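Exo-beta-1,3-galactanase (Bifidobacterium bifidum, PDB 5FLW) probably hydrolyses terminal beta-1,3-galactosidic bonds of beta-1,3-galactans, as a family 43 glycoside hydrolase. Local coordinates at residues T192-G204 with K216-W230. Residues are numbered along the deposited sequence; the frame is centred on the assembly and turned at random.
Sequences TIIKKDGLYYWFG and KYSTATDLHGPWSEW
Strands 199-204 and 216-220 are the two middle strands of one four-stranded antiparallel blade of the five-bladed beta-propeller, the fold of glycoside hydrolase family 43. Tyr200 pairs with Ala220, Trp202 with Ser218 and Gly204 with Lys216, each through two backbone hydrogen bonds. Trp202 N to Ser218 O, at 2.9 Å, is one of these.

On the face carrying Trp202, three tryptophans form a cluster. A chi1 of 180° swings the Trp202 indole away from its own backbone N and in between the other two indoles. The edge of its six-membered ring meets the face of Trp227, an edge-to-face (T-shaped) pair, with Trp202 CE3 3.6 Å from Trp227 CE2. The two planes stand at 79°. Trp230 in turn brings its edge to a Trp202 face, with Trp230 CH2 3.6 Å from Trp202 CD2. Ile193 CD1 lies over the opposite face. The other side of Trp227 rests on Ala220 CB, and Trp227 NE1 donates to Leu223 O (3.1 Å), which helps fix the ring's rotation. A serine in place of Trp227 would probably leave the Trp202 edge without its facing ring and open a gap above Ala220.

Leu223 CG sits 3.8 Å from the Tyr200 ring centroid, almost directly over it. The Tyr200 hydroxyl hydrogen-bonds to Asp144. On the other face of the sheet, Thr219 CG2 lies over the Tyr201 ring. Tyr217 CB lies over the Phe203 ring, 3.6 Å from Phe203 CD2.

The tryptophan face packs against strands 159-165 and 172-179 of the preceding blade, through Ile162 and Glu179. Tyr201 and Phe203 lie on Ile285 of strand 278-286 in the next blade.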
loop_
_atom_site.group_PDB
_atom_site.type_symbol
_atom_site.label_atom_id
_atom_site.label_comp_id
_atom_site.label_asym_id
_atom_site.label_seq_id
_atom_site.Cartn_x
_atom_site.Cartn_y
_atom_site.Cartn_z
ATOM N N THR A 192 5.194 -3.281 -0.022
ATOM C CA THR A 192 5.314 -2.449 1.170
ATOM C C THR A 192 6.704 -2.679 1.771
ATOM O O THR A 192 7.214 -3.804 1.734
ATOM C CB THR A 192 4.161 -2.743 2.162
ATOM O OG1 THR A 192 4.312 -1.933 3.341
ATOM C CG2 THR A 192 4.086 -4.219 2.522
ATOM N N ILE A 193 7.328 -1.609 2.294
ATOM C CA ILE A 193 8.675 -1.677 2.865
ATOM C C ILE A 193 8.700 -0.984 4.220
ATOM O O ILE A 193 8.174 0.124 4.373
ATOM C CB ILE A 193 9.743 -1.034 1.928
ATOM C CG1 ILE A 193 9.909 -1.863 0.643
ATOM C CG2 ILE A 193 11.125 -0.867 2.629
ATOM C CD1 ILE A 193 10.847 -1.276 -0.407
ATOM N N ILE A 194 9.391 -1.605 5.177
ATOM C CA ILE A 194 9.706 -0.991 6.463
ATOM C C ILE A 194 11.207 -1.141 6.688
ATOM O O ILE A 194 11.908 -1.858 5.962
ATOM C CB ILE A 194 8.902 -1.554 7.677
ATOM C CG1 ILE A 194 9.172 -3.052 7.906
ATOM C CG2 ILE A 194 7.403 -1.281 7.539
ATOM C CD1 ILE A 194 10.353 -3.366 8.776
ATOM N N LYS A 195 11.695 -0.426 7.690
ATOM C CA LYS A 195 13.099 -0.476 8.083
ATOM C C LYS A 195 13.211 -0.670 9.590
ATOM O O LYS A 195 12.492 -0.029 10.361
ATOM C CB LYS A 195 13.808 0.848 7.733
ATOM C CG LYS A 195 15.354 0.797 7.643
ATOM C CD LYS A 195 15.908 2.209 7.504
ATOM C CE LYS A 195 17.387 2.216 7.229
ATOM N NZ LYS A 195 17.931 3.554 6.887
ATOM N N LYS A 196 14.111 -1.559 10.006
ATOM C CA LYS A 196 14.367 -1.772 11.425
ATOM C C LYS A 196 15.861 -2.000 11.632
ATOM O O LYS A 196 16.437 -2.934 11.055
ATOM C CB LYS A 196 13.582 -2.970 11.966
ATOM C CG LYS A 196 13.768 -3.185 13.456
ATOM C CD LYS A 196 13.242 -4.552 13.856
ATOM C CE LYS A 196 13.622 -4.928 15.270
ATOM N NZ LYS A 196 13.203 -3.876 16.228
ATOM N N ASP A 197 16.477 -1.160 12.461
ATOM C CA ASP A 197 17.885 -1.323 12.843
ATOM C C ASP A 197 18.777 -1.508 11.619
ATOM O O ASP A 197 19.610 -2.418 11.550
ATOM C CB ASP A 197 18.069 -2.453 13.852
ATOM C CG ASP A 197 19.490 -2.520 14.392
ATOM O OD1 ASP A 197 20.177 -1.476 14.391
ATOM O OD2 ASP A 197 19.914 -3.651 14.817
ATOM N N GLY A 198 18.575 -0.632 10.629
ATOM C CA GLY A 198 19.411 -0.601 9.447
ATOM C C GLY A 198 19.066 -1.602 8.359
ATOM O O GLY A 198 19.710 -1.569 7.302
ATOM N N LEU A 199 18.088 -2.492 8.569
ATOM C CA LEU A 199 17.722 -3.509 7.586
ATOM C C LEU A 199 16.345 -3.172 7.018
ATOM O O LEU A 199 15.408 -2.913 7.781
ATOM C CB LEU A 199 17.669 -4.899 8.222
ATOM C CG LEU A 199 17.596 -6.085 7.266
ATOM C CD1 LEU A 199 18.928 -6.247 6.552
ATOM C CD2 LEU A 199 17.228 -7.348 7.985
ATOM N N TYR A 200 16.230 -3.180 5.683
ATOM C CA TYR A 200 14.953 -2.964 4.997
ATOM C C TYR A 200 14.243 -4.299 4.807
ATOM O O TYR A 200 14.871 -5.308 4.471
ATOM C CB TYR A 200 15.189 -2.340 3.619
ATOM C CG TYR A 200 15.922 -1.011 3.640
ATOM C CD1 TYR A 200 15.233 0.177 3.872
ATOM C CD2 TYR A 200 17.312 -0.946 3.431
ATOM C CE1 TYR A 200 15.896 1.392 3.891
ATOM C CE2 TYR A 200 17.986 0.268 3.450
ATOM C CZ TYR A 200 17.273 1.438 3.686
ATOM O OH TYR A 200 17.926 2.659 3.703
ATOM N N TYR A 201 12.934 -4.305 5.038
ATOM C CA TYR A 201 12.100 -5.482 4.823
ATOM C C TYR A 201 11.057 -5.100 3.779
ATOM O O TYR A 201 10.339 -4.117 3.958
ATOM C CB TYR A 201 11.398 -5.936 6.113
ATOM C CG TYR A 201 12.314 -6.380 7.270
ATOM C CD1 TYR A 201 13.128 -5.466 7.938
ATOM C CD2 TYR A 201 12.304 -7.706 7.722
ATOM C CE1 TYR A 201 13.950 -5.865 9.007
ATOM C CE2 TYR A 201 13.111 -8.120 8.781
ATOM C CZ TYR A 201 13.937 -7.197 9.421
ATOM O OH TYR A 201 14.733 -7.598 10.490
ATOM N N TRP A 202 10.991 -5.877 2.696
ATOM C CA TRP A 202 10.137 -5.621 1.542
ATOM C C TRP A 202 9.199 -6.813 1.383
ATOM O O TRP A 202 9.656 -7.939 1.144
ATOM C CB TRP A 202 11.044 -5.473 0.313
ATOM C CG TRP A 202 10.421 -5.204 -1.029
ATOM C CD1 TRP A 202 9.086 -5.143 -1.352
ATOM C CD2 TRP A 202 11.139 -4.973 -2.258
ATOM N NE1 TRP A 202 8.934 -4.885 -2.703
ATOM C CE2 TRP A 202 10.177 -4.771 -3.279
ATOM C CE3 TRP A 202 12.504 -4.902 -2.590
ATOM C CZ2 TRP A 202 10.543 -4.525 -4.615
ATOM C CZ3 TRP A 202 12.867 -4.641 -3.914
ATOM C CH2 TRP A 202 11.885 -4.443 -4.908
ATOM N N PHE A 203 7.891 -6.564 1.501
ATOM C CA PHE A 203 6.854 -7.583 1.397
ATOM C C PHE A 203 6.093 -7.423 0.084
ATOM O O PHE A 203 5.935 -6.307 -0.422
ATOM C CB PHE A 203 5.848 -7.459 2.553
ATOM C CG PHE A 203 6.478 -7.535 3.919
ATOM C CD1 PHE A 203 7.137 -6.438 4.468
ATOM C CD2 PHE A 203 6.413 -8.705 4.664
ATOM C CE1 PHE A 203 7.730 -6.525 5.747
ATOM C CE2 PHE A 203 7.000 -8.791 5.944
ATOM C CZ PHE A 203 7.647 -7.699 6.474
ATOM N N GLY A 204 5.583 -8.544 -0.443
ATOM C CA GLY A 204 4.723 -8.501 -1.614
ATOM C C GLY A 204 3.962 -9.801 -1.793
ATOM O O GLY A 204 4.164 -10.774 -1.059
ATOM N N LYS A 216 5.432 -13.126 0.375
ATOM C CA LYS A 216 6.839 -13.291 0.734
ATOM C C LYS A 216 7.501 -11.950 1.041
ATOM O O LYS A 216 6.969 -10.866 0.740
ATOM C CB LYS A 216 7.622 -14.002 -0.381
ATOM C CG LYS A 216 6.992 -15.258 -0.886
ATOM C CD LYS A 216 7.943 -15.993 -1.827
ATOM C CE LYS A 216 7.389 -17.345 -2.200
ATOM N NZ LYS A 216 8.236 -18.066 -3.193
ATOM N N TYR A 217 8.706 -12.041 1.626
ATOM C CA TYR A 217 9.509 -10.862 1.929
ATOM C C TYR A 217 10.986 -11.088 1.591
ATOM O O TYR A 217 11.482 -12.227 1.511
ATOM C CB TYR A 217 9.330 -10.399 3.386
ATOM C CG TYR A 217 10.051 -11.273 4.396
ATOM C CD1 TYR A 217 9.567 -12.549 4.713
ATOM C CD2 TYR A 217 11.219 -10.841 5.020
ATOM C CE1 TYR A 217 10.222 -13.378 5.626
ATOM C CE2 TYR A 217 11.895 -11.665 5.943
ATOM C CZ TYR A 217 11.387 -12.927 6.245
ATOM O OH TYR A 217 12.043 -13.731 7.165
ATOM N N SER A 218 11.690 -9.967 1.411
ATOM C CA SER A 218 13.124 -9.938 1.159
ATOM C C SER A 218 13.722 -8.830 2.017
ATOM O O SER A 218 13.021 -7.890 2.402
ATOM C CB SER A 218 13.394 -9.703 -0.333
ATOM O OG SER A 218 14.764 -9.636 -0.633
ATOM N N THR A 219 15.020 -8.957 2.340
ATOM C CA THR A 219 15.726 -7.965 3.155
ATOM C C THR A 219 16.989 -7.486 2.438
ATOM O O THR A 219 17.535 -8.167 1.559
ATOM C CB THR A 219 16.114 -8.493 4.558
ATOM O OG1 THR A 219 17.020 -9.587 4.412
ATOM C CG2 THR A 219 14.885 -8.991 5.294
ATOM N N ALA A 220 17.434 -6.284 2.817
ATOM C CA ALA A 220 18.650 -5.690 2.273
ATOM C C ALA A 220 19.103 -4.592 3.223
ATOM O O ALA A 220 18.302 -4.039 3.982
ATOM C CB ALA A 220 18.442 -5.140 0.852
ATOM N N THR A 221 20.406 -4.300 3.186
ATOM C CA THR A 221 20.979 -3.197 3.942
ATOM C C THR A 221 21.115 -1.929 3.108
ATOM O O THR A 221 21.477 -0.871 3.641
ATOM C CB THR A 221 22.351 -3.614 4.496
ATOM O OG1 THR A 221 23.221 -3.895 3.399
ATOM C CG2 THR A 221 22.235 -4.888 5.309
ATOM N N ASP A 222 20.823 -2.011 1.817
ATOM C CA ASP A 222 20.790 -0.852 0.945
ATOM C C ASP A 222 19.618 -1.076 0.006
ATOM O O ASP A 222 19.414 -2.202 -0.452
ATOM C CB ASP A 222 22.101 -0.764 0.136
ATOM C CG ASP A 222 22.269 0.572 -0.561
ATOM O OD1 ASP A 222 21.507 0.829 -1.504
ATOM O OD2 ASP A 222 23.128 1.375 -0.145
ATOM N N LEU A 223 18.845 -0.009 -0.252
ATOM C CA LEU A 223 17.677 -0.119 -1.137
ATOM C C LEU A 223 18.065 -0.521 -2.560
ATOM O O LEU A 223 17.234 -1.084 -3.288
ATOM C CB LEU A 223 16.853 1.173 -1.144
ATOM C CG LEU A 223 16.063 1.486 0.132
ATOM C CD1 LEU A 223 15.653 2.935 0.150
ATOM C CD2 LEU A 223 14.849 0.605 0.262
ATOM N N HIS A 224 19.303 -0.228 -2.984
ATOM C CA HIS A 224 19.808 -0.763 -4.246
ATOM C C HIS A 224 20.087 -2.264 -4.184
ATOM O O HIS A 224 20.340 -2.876 -5.231
ATOM C CB HIS A 224 21.109 -0.064 -4.647
ATOM C CG HIS A 224 20.964 1.407 -4.874
ATOM N ND1 HIS A 224 21.119 2.334 -3.865
ATOM C CD2 HIS A 224 20.678 2.114 -5.993
ATOM C CE1 HIS A 224 20.942 3.549 -4.355
ATOM N NE2 HIS A 224 20.672 3.443 -5.643
ATOM N N GLY A 225 20.086 -2.869 -3.000
ATOM C CA GLY A 225 20.426 -4.273 -2.895
ATOM C C GLY A 225 21.872 -4.493 -2.454
ATOM O O GLY A 225 22.593 -3.522 -2.134
ATOM N N PRO A 226 22.327 -5.761 -2.464
ATOM C CA PRO A 226 21.564 -6.945 -2.891
ATOM C C PRO A 226 20.386 -7.286 -1.992
ATOM O O PRO A 226 20.461 -7.205 -0.762
ATOM C CB PRO A 226 22.572 -8.095 -2.791
ATOM C CG PRO A 226 23.704 -7.588 -1.985
ATOM C CD PRO A 226 23.705 -6.095 -2.050
ATOM N N TRP A 227 19.297 -7.678 -2.636
ATOM C CA TRP A 227 18.126 -8.169 -1.937
ATOM C C TRP A 227 18.214 -9.683 -1.757
ATOM O O TRP A 227 18.603 -10.416 -2.668
ATOM C CB TRP A 227 16.865 -7.761 -2.694
ATOM C CG TRP A 227 16.589 -6.302 -2.527
ATOM C CD1 TRP A 227 16.965 -5.282 -3.370
ATOM C CD2 TRP A 227 15.909 -5.676 -1.425
ATOM N NE1 TRP A 227 16.537 -4.068 -2.874
ATOM C CE2 TRP A 227 15.890 -4.280 -1.681
ATOM C CE3 TRP A 227 15.295 -6.156 -0.257
ATOM C CZ2 TRP A 227 15.276 -3.360 -0.798
ATOM C CZ3 TRP A 227 14.692 -5.233 0.632
ATOM C CH2 TRP A 227 14.687 -3.855 0.348
ATOM N N SER A 228 17.862 -10.136 -0.555
ATOM C CA SER A 228 17.979 -11.536 -0.178
ATOM C C SER A 228 16.930 -12.382 -0.908
ATOM O O SER A 228 16.014 -11.875 -1.565
ATOM C CB SER A 228 17.798 -11.693 1.333
ATOM O OG SER A 228 16.430 -11.586 1.696
ATOM N N GLU A 229 17.080 -13.702 -0.776
ATOM C CA GLU A 229 16.065 -14.647 -1.228
ATOM C C GLU A 229 14.689 -14.241 -0.682
ATOM O O GLU A 229 14.577 -13.770 0.452
ATOM C CB GLU A 229 16.453 -16.023 -0.674
ATOM C CG GLU A 229 15.378 -17.071 -0.794
ATOM C CD GLU A 229 15.681 -18.357 -0.007
ATOM O OE1 GLU A 229 16.399 -18.303 1.022
ATOM O OE2 GLU A 229 15.189 -19.431 -0.411
ATOM N N TRP A 230 13.645 -14.455 -1.468
ATOM C CA TRP A 230 12.300 -14.137 -1.010
ATOM C C TRP A 230 11.757 -15.337 -0.234
ATOM O O TRP A 230 11.739 -16.452 -0.744
ATOM C CB TRP A 230 11.397 -13.771 -2.188
ATOM C CG TRP A 230 11.775 -12.456 -2.801
ATOM C CD1 TRP A 230 12.810 -12.219 -3.657
ATOM C CD2 TRP A 230 11.139 -11.193 -2.586
ATOM N NE1 TRP A 230 12.854 -10.891 -3.990
ATOM C CE2 TRP A 230 11.837 -10.238 -3.347
ATOM C CE3 TRP A 230 10.043 -10.777 -1.826
ATOM C CZ2 TRP A 230 11.473 -8.893 -3.371
ATOM C CZ3 TRP A 230 9.687 -9.445 -1.852
ATOM C CH2 TRP A 230 10.398 -8.520 -2.618
HETATM O O HOH W 1 21.318 0.225 5.895
HETATM O O HOH W 2 19.401 2.558 1.268
#